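Local coordinates for protein putative alpha-L-fucosidase (Bacteroides thetaiotaomicron, PDB 3EYP) that probably hydrolyses alpha-L-fucosidic linkages as a lipoprotein glycosidase of glycosyl hydrolase family 29, at residues Arg13-Trp17 with Pro190-Ile194; Pro219-Thr223 with His391-Lys395; Asp104-Val110 with Leu153-Tyr157. The contacts are given in a common frame with arbitrary orientation. Residues are numbered along the deposited sequence.

Contact 1: residues Arg13-Trp17 with Pro190-Ile194; sequences RQLEW and PDCVI
One turn of helix 12-20, R13-W17, lies against the entry into strand 193-195, the stretch P190-I194, which runs through a loop (P190-C192) and becomes extended at V193 and I194. The helix has regular alpha torsions and the internal bond from W17 N to R13 O of 3.0 Å; the closest CA atoms are those of R13 and D191, 6.1 Å apart. R13 points toward the loop in an m, t, m rotamer (chi1 to chi3) that lays its aliphatic part on the backbone: R13 CD is 3.6 Å from D191 C and 3.4 Å from C192 O. Its NH1 gives a weak hydrogen bond to P190 O (3.3 Å), while NH2 forms a salt bridge with D205. The carbonyl of R13 meets V193, with R13 O 3.7 Å from V193 CG2. Q14 turns away and bonds through NE2 to D205 O and Y249 O. E16, chi1 t, reaches the loop through a water that donates to both E16 OE1 (2.6 Å) and D191 O (2.7 Å); its OE2 pairs with R20 and K119. W17, also t, rests its CB on V193 CG2 at 3.9 Å, and its indole NE1 bonds to E253. V193 thus packs on the helix between R13 and W17. In this TIM-barrel-family domain helix 12-20, which precedes strand 22-26, lies at the N-terminal ends of the parallel strands: W17 touches E162, bonds E253 and packs on V193, so it spans the outermost strands 193-195 and 253-257. Strand 193-195 pairs with strand 162-164, and C192 and I194 pack on helix 175-188.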
ATOM      1  N   ARG A  13      10.799  -9.094  -2.979  1.00 41.56           N
ATOM      2  CA  ARG A  13       9.645  -8.859  -2.050  1.00 41.86           C
ATOM      3  C   ARG A  13       8.998  -7.512  -2.286  1.00 40.38           C
ATOM      4  O   ARG A  13       7.803  -7.356  -2.294  1.00 40.84           O
ATOM      5  CB  ARG A  13      10.070  -8.954  -0.569  1.00 43.04           C
ATOM      6  CG  ARG A  13      10.110 -10.417  -0.133  1.00 47.80           C
ATOM      7  CD  ARG A  13      10.263 -10.610   1.405  1.00 48.91           C
ATOM      8  NE  ARG A  13      11.304  -9.817   1.978  1.00 49.82           N
ATOM      9  CZ  ARG A  13      12.568 -10.190   2.039  1.00 51.51           C
ATOM     10  NH1 ARG A  13      12.941 -11.363   1.606  1.00 53.33           N
ATOM     11  NH2 ARG A  13      13.455  -9.386   2.562  1.00 51.18           N
ATOM     12  N   GLN A  14       9.847  -6.528  -2.454  1.00 40.29           N
ATOM     13  CA  GLN A  14       9.394  -5.175  -2.643  1.00 38.98           C
ATOM     14  C   GLN A  14       8.716  -5.039  -3.988  1.00 38.50           C
ATOM     15  O   GLN A  14       7.753  -4.372  -4.122  1.00 39.10           O
ATOM     16  CB  GLN A  14      10.502  -4.151  -2.418  1.00 39.11           C
ATOM     17  CG  GLN A  14      10.973  -4.120  -0.962  1.00 38.38           C
ATOM     18  CD  GLN A  14      12.246  -3.301  -0.779  1.00 40.91           C
ATOM     19  OE1 GLN A  14      13.148  -3.363  -1.617  1.00 41.28           O
ATOM     20  NE2 GLN A  14      12.345  -2.550   0.319  1.00 38.89           N
ATOM     21  N   LEU A  15       9.207  -5.736  -4.986  1.00 41.11           N
ATOM     22  CA  LEU A  15       8.545  -5.700  -6.306  1.00 40.54           C
ATOM     23  C   LEU A  15       7.152  -6.357  -6.237  1.00 40.58           C
ATOM     24  O   LEU A  15       6.188  -5.904  -6.818  1.00 40.05           O
ATOM     25  CB  LEU A  15       9.415  -6.422  -7.349  1.00 40.56           C
ATOM     26  CG  LEU A  15      10.714  -5.786  -7.819  1.00 41.21           C
ATOM     27  CD1 LEU A  15      11.515  -6.899  -8.648  1.00 46.13           C
ATOM     28  CD2 LEU A  15      10.334  -4.548  -8.672  1.00 40.93           C
ATOM     29  N   GLU A  16       7.082  -7.474  -5.546  1.00 40.81           N
ATOM     30  CA  GLU A  16       5.803  -8.222  -5.406  1.00 40.18           C
ATOM     31  C   GLU A  16       4.750  -7.334  -4.704  1.00 40.29           C
ATOM     32  O   GLU A  16       3.606  -7.186  -5.142  1.00 41.24           O
ATOM     33  CB  GLU A  16       6.067  -9.541  -4.651  1.00 40.03           C
ATOM     34  CG  GLU A  16       4.789 -10.368  -4.352  1.00 41.84           C
ATOM     35  CD  GLU A  16       4.023  -9.841  -3.138  1.00 44.94           C
ATOM     36  OE1 GLU A  16       4.688  -9.581  -2.102  1.00 44.40           O
ATOM     37  OE2 GLU A  16       2.774  -9.686  -3.235  1.00 45.72           O
ATOM     38  N   TRP A  17       5.208  -6.677  -3.651  1.00 39.75           N
ATOM     39  CA  TRP A  17       4.369  -5.775  -2.826  1.00 39.58           C
ATOM     40  C   TRP A  17       3.897  -4.581  -3.631  1.00 39.88           C
ATOM     41  O   TRP A  17       2.722  -4.223  -3.642  1.00 40.25           O
ATOM     42  CB  TRP A  17       5.152  -5.327  -1.580  1.00 39.71           C
ATOM     43  CG  TRP A  17       4.591  -4.161  -0.816  1.00 41.33           C
ATOM     44  CD1 TRP A  17       3.692  -4.209   0.201  1.00 40.62           C
ATOM     45  CD2 TRP A  17       4.948  -2.768  -0.971  1.00 41.72           C
ATOM     46  NE1 TRP A  17       3.453  -2.932   0.698  1.00 39.75           N
ATOM     47  CE2 TRP A  17       4.194  -2.031  -0.020  1.00 41.80           C
ATOM     48  CE3 TRP A  17       5.762  -2.075  -1.857  1.00 40.98           C
ATOM     49  CZ2 TRP A  17       4.267  -0.656   0.078  1.00 39.57           C
ATOM     50  CZ3 TRP A  17       5.834  -0.698  -1.766  1.00 40.25           C
ATOM     51  CH2 TRP A  17       5.094   0.003  -0.787  1.00 39.27           C
ATOM     52  N   PRO A 190       9.785 -16.814   3.697  1.00 44.65           N
ATOM     53  CA  PRO A 190      10.780 -15.977   3.042  1.00 45.48           C
ATOM     54  C   PRO A 190      10.187 -14.903   2.099  1.00 45.36           C
ATOM     55  O   PRO A 190      10.847 -13.941   1.763  1.00 47.38           O
ATOM     56  CB  PRO A 190      11.688 -16.986   2.319  1.00 46.39           C
ATOM     57  CG  PRO A 190      11.042 -18.322   2.447  1.00 47.84           C
ATOM     58  CD  PRO A 190       9.967 -18.257   3.461  1.00 45.30           C
ATOM     59  N   ASP A 191       8.932 -15.036   1.724  1.00 44.97           N
ATOM     60  CA  ASP A 191       8.331 -14.057   0.818  1.00 45.20           C
ATOM     61  C   ASP A 191       7.549 -12.984   1.591  1.00 44.23           C
ATOM     62  O   ASP A 191       6.909 -12.095   1.012  1.00 43.81           O
ATOM     63  CB  ASP A 191       7.413 -14.734  -0.186  1.00 45.83           C
ATOM     64  CG  ASP A 191       8.184 -15.418  -1.328  1.00 49.79           C
ATOM     65  OD1 ASP A 191       9.432 -15.338  -1.384  1.00 50.32           O
ATOM     66  OD2 ASP A 191       7.510 -16.027  -2.176  1.00 59.25           O
ATOM     67  N   CYS A 192       7.645 -13.066   2.903  1.00 42.94           N
ATOM     68  CA  CYS A 192       6.865 -12.176   3.768  1.00 42.19           C
ATOM     69  C   CYS A 192       7.503 -10.791   3.883  1.00 40.86           C
ATOM     70  O   CYS A 192       8.609 -10.607   4.344  1.00 40.34           O
ATOM     71  CB  CYS A 192       6.641 -12.760   5.160  1.00 42.01           C
ATOM     72  SG  CYS A 192       5.450 -11.731   6.152  1.00 42.81           S
ATOM     73  N   VAL A 193       6.726  -9.821   3.482  1.00 41.58           N
ATOM     74  CA  VAL A 193       7.094  -8.388   3.544  1.00 40.76           C
ATOM     75  C   VAL A 193       6.814  -7.893   4.938  1.00 40.65           C
ATOM     76  O   VAL A 193       5.735  -8.111   5.513  1.00 40.05           O
ATOM     77  CB  VAL A 193       6.221  -7.550   2.574  1.00 42.00           C
ATOM     78  CG1 VAL A 193       6.422  -6.106   2.801  1.00 41.13           C
ATOM     79  CG2 VAL A 193       6.475  -7.882   1.123  1.00 42.71           C
ATOM     80  N   ILE A 194       7.807  -7.235   5.503  1.00 40.24           N
ATOM     81  CA  ILE A 194       7.680  -6.629   6.825  1.00 39.92           C
ATOM     82  C   ILE A 194       7.452  -5.112   6.807  1.00 38.52           C
ATOM     83  O   ILE A 194       8.281  -4.361   6.278  1.00 38.93           O
ATOM     84  CB  ILE A 194       8.871  -6.951   7.685  1.00 38.71           C
ATOM     85  CG1 ILE A 194       8.972  -8.465   7.922  1.00 40.59           C
ATOM     86  CG2 ILE A 194       8.801  -6.152   9.007  1.00 38.75           C
ATOM     87  CD1 ILE A 194      10.346  -8.853   8.562  1.00 40.19           C
TER
HETATM   88  O   HOH W   1       6.697 -11.083  -1.475  1.00 45.36           O

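Contact 2: residues Pro219-Thr223 with His391-Lys395; sequences PCWAT and HRTTK
H391, in a loop, opens the second segment; H391 and W221 make up the greater part of this buried contact, and their CA atoms, 7.8 Å apart, are the nearest such pair. The CA-CB bond of H391 is directed toward P219-T223, part of the loop leading to strand 223-224, with a cis peptide bond before P219; chi1 m (-83°) and chi2 -71° bring the ring against W221 and A222. H391 NE2 accepts the backbone hydrogen bond of A222 N (3.0 Å, 164°). The W221 indole, chi1 m, turns its edge to the imidazole face in a T-shaped stack: centroids 5.0 Å apart, planes at 82°, W221 CE3 to H391 ND1 3.6 Å. The contact thereby joins the putative fucosidase domain to the beta-sandwich of the F5/8 type C domain. T393 begins strand 393-401, and T393 O lies 4.4 Å from W221 CZ3. T394, chi1 p, brings CG2 to 4.2 Å from W221 CH2; T394 and K395 both face D441, forming a classic beta bulge.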
ATOM      1  N   PRO A 219       7.152  14.979  -3.799  1.00 41.37           N
ATOM      2  CA  PRO A 219       7.377  13.627  -4.252  1.00 41.48           C
ATOM      3  C   PRO A 219       7.310  12.642  -3.103  1.00 41.46           C
ATOM      4  O   PRO A 219       7.301  13.006  -1.935  1.00 40.85           O
ATOM      5  CB  PRO A 219       8.808  13.660  -4.772  1.00 40.51           C
ATOM      6  CG  PRO A 219       9.453  14.727  -3.884  1.00 44.00           C
ATOM      7  CD  PRO A 219       8.405  15.759  -3.724  1.00 42.23           C
ATOM      8  N   CYS A 220       7.278  11.379  -3.494  1.00 41.26           N
ATOM      9  CA  CYS A 220       7.438  10.298  -2.565  1.00 41.30           C
ATOM     10  C   CYS A 220       8.438   9.304  -3.152  1.00 41.74           C
ATOM     11  O   CYS A 220       8.098   8.528  -4.018  1.00 43.76           O
ATOM     12  CB  CYS A 220       6.073   9.624  -2.298  1.00 40.60           C
ATOM     13  SG  CYS A 220       6.183   8.264  -1.096  1.00 41.47           S
ATOM     14  N   TRP A 221       9.653   9.319  -2.631  1.00 41.24           N
ATOM     15  CA  TRP A 221      10.696   8.386  -3.069  1.00 41.24           C
ATOM     16  C   TRP A 221      10.600   7.071  -2.311  1.00 41.38           C
ATOM     17  O   TRP A 221      10.119   7.018  -1.152  1.00 39.08           O
ATOM     18  CB  TRP A 221      12.099   8.978  -2.893  1.00 42.19           C
ATOM     19  CG  TRP A 221      12.222  10.362  -3.405  1.00 42.65           C
ATOM     20  CD1 TRP A 221      12.147  11.498  -2.663  1.00 39.75           C
ATOM     21  CD2 TRP A 221      12.375  10.783  -4.771  1.00 43.89           C
ATOM     22  NE1 TRP A 221      12.266  12.593  -3.475  1.00 43.94           N
ATOM     23  CE2 TRP A 221      12.423  12.190  -4.766  1.00 41.48           C
ATOM     24  CE3 TRP A 221      12.511  10.118  -5.989  1.00 44.11           C
ATOM     25  CZ2 TRP A 221      12.559  12.938  -5.934  1.00 44.28           C
ATOM     26  CZ3 TRP A 221      12.660  10.880  -7.163  1.00 42.80           C
ATOM     27  CH2 TRP A 221      12.689  12.256  -7.120  1.00 43.20           C
ATOM     28  N   ALA A 222      11.054   6.001  -2.973  1.00 40.63           N
ATOM     29  CA  ALA A 222      11.001   4.690  -2.364  1.00 39.15           C
ATOM     30  C   ALA A 222      12.105   4.569  -1.349  1.00 38.06           C
ATOM     31  O   ALA A 222      12.085   3.685  -0.482  1.00 37.99           O
ATOM     32  CB  ALA A 222      11.126   3.591  -3.414  1.00 38.63           C
ATOM     33  N   THR A 223      13.133   5.385  -1.567  1.00 38.63           N
ATOM     34  CA  THR A 223      14.285   5.508  -0.676  1.00 38.83           C
ATOM     35  C   THR A 223      14.090   6.574   0.390  1.00 38.85           C
ATOM     36  O   THR A 223      13.433   7.619   0.180  1.00 38.57           O
ATOM     37  CB  THR A 223      15.609   5.863  -1.474  1.00 39.56           C
ATOM     38  OG1 THR A 223      15.396   7.000  -2.352  1.00 39.16           O
ATOM     39  CG2 THR A 223      16.081   4.682  -2.278  1.00 36.56           C
ATOM     40  N   HIS A 391      15.188   4.758  -9.134  1.00 43.33           N
ATOM     41  CA  HIS A 391      14.682   6.092  -9.410  1.00 42.62           C
ATOM     42  C   HIS A 391      15.706   6.774 -10.334  1.00 43.53           C
ATOM     43  O   HIS A 391      16.810   7.174  -9.917  1.00 43.21           O
ATOM     44  CB  HIS A 391      14.513   6.963  -8.162  1.00 43.01           C
ATOM     45  CG  HIS A 391      13.217   6.741  -7.415  1.00 39.59           C
ATOM     46  ND1 HIS A 391      11.984   7.142  -7.899  1.00 42.80           N
ATOM     47  CD2 HIS A 391      12.996   6.269  -6.166  1.00 44.04           C
ATOM     48  CE1 HIS A 391      11.047   6.856  -6.997  1.00 43.06           C
ATOM     49  NE2 HIS A 391      11.640   6.321  -5.938  1.00 40.38           N
ATOM     50  N   ARG A 392      15.293   6.951 -11.579  1.00 43.02           N
ATOM     51  CA  ARG A 392      16.213   7.484 -12.613  1.00 42.43           C
ATOM     52  C   ARG A 392      15.881   8.895 -12.977  1.00 42.07           C
ATOM     53  O   ARG A 392      16.701   9.776 -12.932  1.00 42.16           O
ATOM     54  CB  ARG A 392      16.144   6.594 -13.864  1.00 42.64           C
ATOM     55  CG  ARG A 392      16.533   5.186 -13.561  1.00 44.20           C
ATOM     56  CD  ARG A 392      16.341   4.263 -14.729  1.00 45.66           C
ATOM     57  NE  ARG A 392      17.418   4.361 -15.697  1.00 45.50           N
ATOM     58  CZ  ARG A 392      18.600   3.768 -15.597  1.00 45.75           C
ATOM     59  NH1 ARG A 392      19.491   3.957 -16.554  1.00 48.16           N
ATOM     60  NH2 ARG A 392      18.923   3.037 -14.545  1.00 45.87           N
ATOM     61  N   THR A 393      14.651   9.077 -13.399  1.00 41.97           N
ATOM     62  CA  THR A 393      14.109  10.435 -13.716  1.00 42.32           C
ATOM     63  C   THR A 393      13.748  11.205 -12.456  1.00 42.02           C
ATOM     64  O   THR A 393      13.190  10.650 -11.493  1.00 41.08           O
ATOM     65  CB  THR A 393      12.903  10.327 -14.680  1.00 42.18           C
ATOM     66  OG1 THR A 393      13.366   9.693 -15.906  1.00 44.35           O
ATOM     67  CG2 THR A 393      12.281  11.690 -14.926  1.00 44.30           C
ATOM     68  N   THR A 394      14.108  12.496 -12.456  1.00 42.26           N
ATOM     69  CA  THR A 394      13.895  13.346 -11.303  1.00 42.70           C
ATOM     70  C   THR A 394      13.228  14.659 -11.580  1.00 42.94           C
ATOM     71  O   THR A 394      12.945  15.410 -10.655  1.00 41.53           O
ATOM     72  CB  THR A 394      15.202  13.650 -10.529  1.00 44.62           C
ATOM     73  OG1 THR A 394      16.147  14.306 -11.398  1.00 45.31           O
ATOM     74  CG2 THR A 394      15.812  12.381  -9.944  1.00 42.50           C
ATOM     75  N   LYS A 395      12.951  14.928 -12.846  1.00 41.58           N
ATOM     76  CA  LYS A 395      12.102  16.071 -13.180  1.00 43.57           C
ATOM     77  C   LYS A 395      11.421  15.802 -14.496  1.00 42.69           C
ATOM     78  O   LYS A 395      12.051  15.278 -15.422  1.00 44.33           O
ATOM     79  CB  LYS A 395      12.975  17.352 -13.206  1.00 43.97           C
ATOM     80  CG  LYS A 395      12.220  18.614 -13.459  1.00 48.56           C
ATOM     81  CD  LYS A 395      13.174  19.809 -13.436  1.00 52.58           C
ATOM     82  CE  LYS A 395      12.476  21.062 -13.969  1.00 55.25           C
ATOM     83  NZ  LYS A 395      13.518  22.103 -14.349  1.00 58.40           N
TER

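Contact 3: residues Asp104-Val110 with Leu153-Tyr157; sequences DVVREFV and LMSDY
Y157 OH donates to D104 OD2 at 2.7 Å, and R107 NH1 and R107 NH2 both donate hydrogen bonds to D156 O, each 2.9 Å. D104 is also the N-cap of helix 105-116: its OD1 accepts from R107 N (2.9 Å, 170°), so one carboxylate caps the helix and holds the tyrosine. R107, chi1 t and then p, p, lays its guanidinium flat on the Y157 ring (planes at 5°, centres 3.9 Å apart), a cation-pi stack. V106, chi1 t, packs CG1 on Y157 CD1 (3.6 Å) and on L153 CD2 (4.1 Å); V110 CG2 lies 4.1 Å from Y157 CD1 and V110 CG1 3.4 Å from Y157 O. The closest CA atoms, 6.6 Å apart, belong to V110 and Y157. Helix 105-116, which follows strand 70-76 in the beta/alpha barrel, thus meets the C-terminal part of helix 139-155, which follows strand 119-124, and the residues after it; on the side of the sheet, V106 and L153 both touch A75, and V106 and V110 pack on strand 119-124.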
ATOM      1  N   ASP A 104     -11.526 -20.180  15.861  1.00 39.08           N
ATOM      2  CA  ASP A 104     -10.224 -19.643  15.417  1.00 38.32           C
ATOM      3  C   ASP A 104     -10.456 -18.745  14.221  1.00 37.75           C
ATOM      4  O   ASP A 104     -10.694 -19.179  13.116  1.00 37.37           O
ATOM      5  CB  ASP A 104      -9.278 -20.803  15.123  1.00 37.96           C
ATOM      6  CG  ASP A 104      -7.852 -20.361  14.738  1.00 38.70           C
ATOM      7  OD1 ASP A 104      -7.624 -19.167  14.397  1.00 37.95           O
ATOM      8  OD2 ASP A 104      -6.980 -21.246  14.722  1.00 37.50           O
ATOM      9  N   VAL A 105     -10.465 -17.459  14.495  1.00 38.21           N
ATOM     10  CA  VAL A 105     -10.740 -16.479  13.461  1.00 37.89           C
ATOM     11  C   VAL A 105      -9.573 -16.405  12.449  1.00 37.09           C
ATOM     12  O   VAL A 105      -9.812 -16.329  11.243  1.00 37.88           O
ATOM     13  CB  VAL A 105     -11.075 -15.083  14.033  1.00 37.22           C
ATOM     14  CG1 VAL A 105     -11.436 -14.177  12.910  1.00 36.57           C
ATOM     15  CG2 VAL A 105     -12.254 -15.179  15.045  1.00 38.25           C
ATOM     16  N   VAL A 106      -8.365 -16.546  12.937  1.00 36.80           N
ATOM     17  CA  VAL A 106      -7.178 -16.548  12.051  1.00 37.88           C
ATOM     18  C   VAL A 106      -7.307 -17.720  11.031  1.00 38.31           C
ATOM     19  O   VAL A 106      -7.161 -17.534   9.843  1.00 39.77           O
ATOM     20  CB  VAL A 106      -5.822 -16.538  12.768  1.00 38.24           C
ATOM     21  CG1 VAL A 106      -4.703 -16.476  11.753  1.00 37.57           C
ATOM     22  CG2 VAL A 106      -5.654 -15.243  13.681  1.00 35.73           C
ATOM     23  N   ARG A 107      -7.679 -18.878  11.532  1.00 39.07           N
ATOM     24  CA  ARG A 107      -7.959 -20.062  10.698  1.00 38.54           C
ATOM     25  C   ARG A 107      -8.973 -19.736   9.597  1.00 39.03           C
ATOM     26  O   ARG A 107      -8.705 -19.916   8.440  1.00 40.65           O
ATOM     27  CB  ARG A 107      -8.502 -21.219  11.531  1.00 39.99           C
ATOM     28  CG  ARG A 107      -8.549 -22.609  10.843  1.00 39.80           C
ATOM     29  CD  ARG A 107      -7.254 -23.012  10.122  1.00 42.84           C
ATOM     30  NE  ARG A 107      -6.220 -23.359  11.101  1.00 42.68           N
ATOM     31  CZ  ARG A 107      -4.921 -23.395  10.856  1.00 45.63           C
ATOM     32  NH1 ARG A 107      -4.458 -23.148   9.652  1.00 47.21           N
ATOM     33  NH2 ARG A 107      -4.069 -23.702  11.818  1.00 42.70           N
ATOM     34  N   GLU A 108     -10.161 -19.315   9.985  1.00 39.75           N
ATOM     35  CA  GLU A 108     -11.228 -18.914   9.040  1.00 38.79           C
ATOM     36  C   GLU A 108     -10.734 -17.933   7.966  1.00 39.68           C
ATOM     37  O   GLU A 108     -11.018 -18.048   6.769  1.00 38.87           O
ATOM     38  CB  GLU A 108     -12.427 -18.337   9.810  1.00 40.68           C
ATOM     39  CG  GLU A 108     -12.977 -19.390  10.812  1.00 42.74           C
ATOM     40  CD  GLU A 108     -14.426 -19.240  11.223  1.00 46.14           C
ATOM     41  OE1 GLU A 108     -15.224 -18.593  10.514  1.00 45.06           O
ATOM     42  OE2 GLU A 108     -14.776 -19.872  12.254  1.00 46.31           O
ATOM     43  N   PHE A 109     -10.035 -16.926   8.452  1.00 38.46           N
ATOM     44  CA  PHE A 109      -9.408 -15.911   7.613  1.00 38.92           C
ATOM     45  C   PHE A 109      -8.483 -16.483   6.548  1.00 39.79           C
ATOM     46  O   PHE A 109      -8.700 -16.281   5.341  1.00 39.14           O
ATOM     47  CB  PHE A 109      -8.696 -14.846   8.485  1.00 38.79           C
ATOM     48  CG  PHE A 109      -7.901 -13.844   7.689  1.00 41.12           C
ATOM     49  CD1 PHE A 109      -8.530 -12.875   6.891  1.00 42.53           C
ATOM     50  CD2 PHE A 109      -6.532 -13.863   7.734  1.00 41.89           C
ATOM     51  CE1 PHE A 109      -7.775 -11.976   6.151  1.00 40.67           C
ATOM     52  CE2 PHE A 109      -5.800 -12.983   7.006  1.00 40.46           C
ATOM     53  CZ  PHE A 109      -6.436 -12.031   6.212  1.00 39.67           C
ATOM     54  N   VAL A 110      -7.432 -17.171   6.987  1.00 39.11           N
ATOM     55  CA  VAL A 110      -6.478 -17.757   6.038  1.00 39.52           C
ATOM     56  C   VAL A 110      -7.112 -18.831   5.167  1.00 41.08           C
ATOM     57  O   VAL A 110      -6.688 -19.015   4.026  1.00 40.88           O
ATOM     58  CB  VAL A 110      -5.148 -18.347   6.638  1.00 39.13           C
ATOM     59  CG1 VAL A 110      -4.348 -17.291   7.386  1.00 41.52           C
ATOM     60  CG2 VAL A 110      -5.407 -19.551   7.485  1.00 36.37           C
ATOM     61  N   LEU A 153       1.984 -18.378  14.219  1.00 39.73           N
ATOM     62  CA  LEU A 153       1.292 -17.714  13.089  1.00 38.32           C
ATOM     63  C   LEU A 153       2.052 -17.856  11.779  1.00 37.97           C
ATOM     64  O   LEU A 153       1.470 -17.833  10.651  1.00 38.07           O
ATOM     65  CB  LEU A 153       1.045 -16.206  13.409  1.00 38.90           C
ATOM     66  CG  LEU A 153      -0.019 -15.992  14.497  1.00 40.11           C
ATOM     67  CD1 LEU A 153      -0.186 -14.541  14.937  1.00 39.52           C
ATOM     68  CD2 LEU A 153      -1.325 -16.582  14.077  1.00 38.50           C
ATOM     69  N   MET A 154       3.355 -18.021  11.924  1.00 39.08           N
ATOM     70  CA  MET A 154       4.273 -18.127  10.740  1.00 39.61           C
ATOM     71  C   MET A 154       4.507 -19.572  10.292  1.00 41.81           C
ATOM     72  O   MET A 154       5.117 -19.833   9.232  1.00 41.35           O
ATOM     73  CB  MET A 154       5.642 -17.473  11.022  1.00 40.94           C
ATOM     74  CG  MET A 154       5.675 -15.908  11.092  1.00 39.06           C
ATOM     75  SD  MET A 154       4.926 -14.915   9.766  1.00 32.88           S
ATOM     76  CE  MET A 154       3.437 -14.429  10.655  1.00 39.93           C
ATOM     77  N   SER A 155       4.000 -20.491  11.112  1.00 42.91           N
ATOM     78  CA  SER A 155       4.172 -21.927  10.901  1.00 43.22           C
ATOM     79  C   SER A 155       2.908 -22.666  10.504  1.00 43.81           C
ATOM     80  O   SER A 155       2.953 -23.609   9.722  1.00 43.22           O
ATOM     81  CB  SER A 155       4.754 -22.610  12.146  1.00 43.70           C
ATOM     82  OG  SER A 155       6.034 -22.120  12.527  1.00 45.24           O
ATOM     83  N   ASP A 156       1.787 -22.333  11.113  1.00 43.68           N
ATOM     84  CA  ASP A 156       0.655 -23.260  11.093  1.00 44.01           C
ATOM     85  C   ASP A 156      -0.549 -22.738  10.298  1.00 43.47           C
ATOM     86  O   ASP A 156      -1.604 -23.351  10.279  1.00 43.28           O
ATOM     87  CB  ASP A 156       0.181 -23.627  12.517  1.00 43.75           C
ATOM     88  CG  ASP A 156       1.291 -24.269  13.382  1.00 46.98           C
ATOM     89  OD1 ASP A 156       2.111 -25.052  12.854  1.00 45.54           O
ATOM     90  OD2 ASP A 156       1.332 -23.963  14.602  1.00 49.61           O
ATOM     91  N   TYR A 157      -0.363 -21.590   9.681  1.00 43.31           N
ATOM     92  CA  TYR A 157      -1.475 -20.868   9.053  1.00 42.43           C
ATOM     93  C   TYR A 157      -1.293 -20.545   7.588  1.00 42.79           C
ATOM     94  O   TYR A 157      -1.859 -19.598   7.039  1.00 42.73           O
ATOM     95  CB  TYR A 157      -1.760 -19.591   9.894  1.00 43.05           C
ATOM     96  CG  TYR A 157      -2.444 -19.924  11.194  1.00 39.53           C
ATOM     97  CD1 TYR A 157      -3.813 -19.976  11.280  1.00 43.31           C
ATOM     98  CD2 TYR A 157      -1.700 -20.258  12.331  1.00 40.28           C
ATOM     99  CE1 TYR A 157      -4.445 -20.321  12.464  1.00 41.73           C
ATOM    100  CE2 TYR A 157      -2.320 -20.561  13.491  1.00 39.20           C
ATOM    101  CZ  TYR A 157      -3.690 -20.591  13.562  1.00 38.69           C
ATOM    102  OH  TYR A 157      -4.323 -20.942  14.752  1.00 40.37           O
TER

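Contacts 1 and 3 both belong to the barrel-like fucosidase domain, and contact 3 is nested inside the chain loop that contact 1 closes; their centres lie 19 Å apart, with nearest atoms about 5 Å apart. Their elements border one parallel sheet: contact 1 includes one of its two outermost strands, 193-195, whereas contact 3 sits over strands 70-76 and 119-124. Contact 2 follows both along the chain. It lies 20 Å from contact 1 and 38 Å from contact 3 between centres, on the opposite side of the chain's centre from contact 3. Two contacts thus tie the barrel internally, and the third joins it to the C-terminal beta-sandwich.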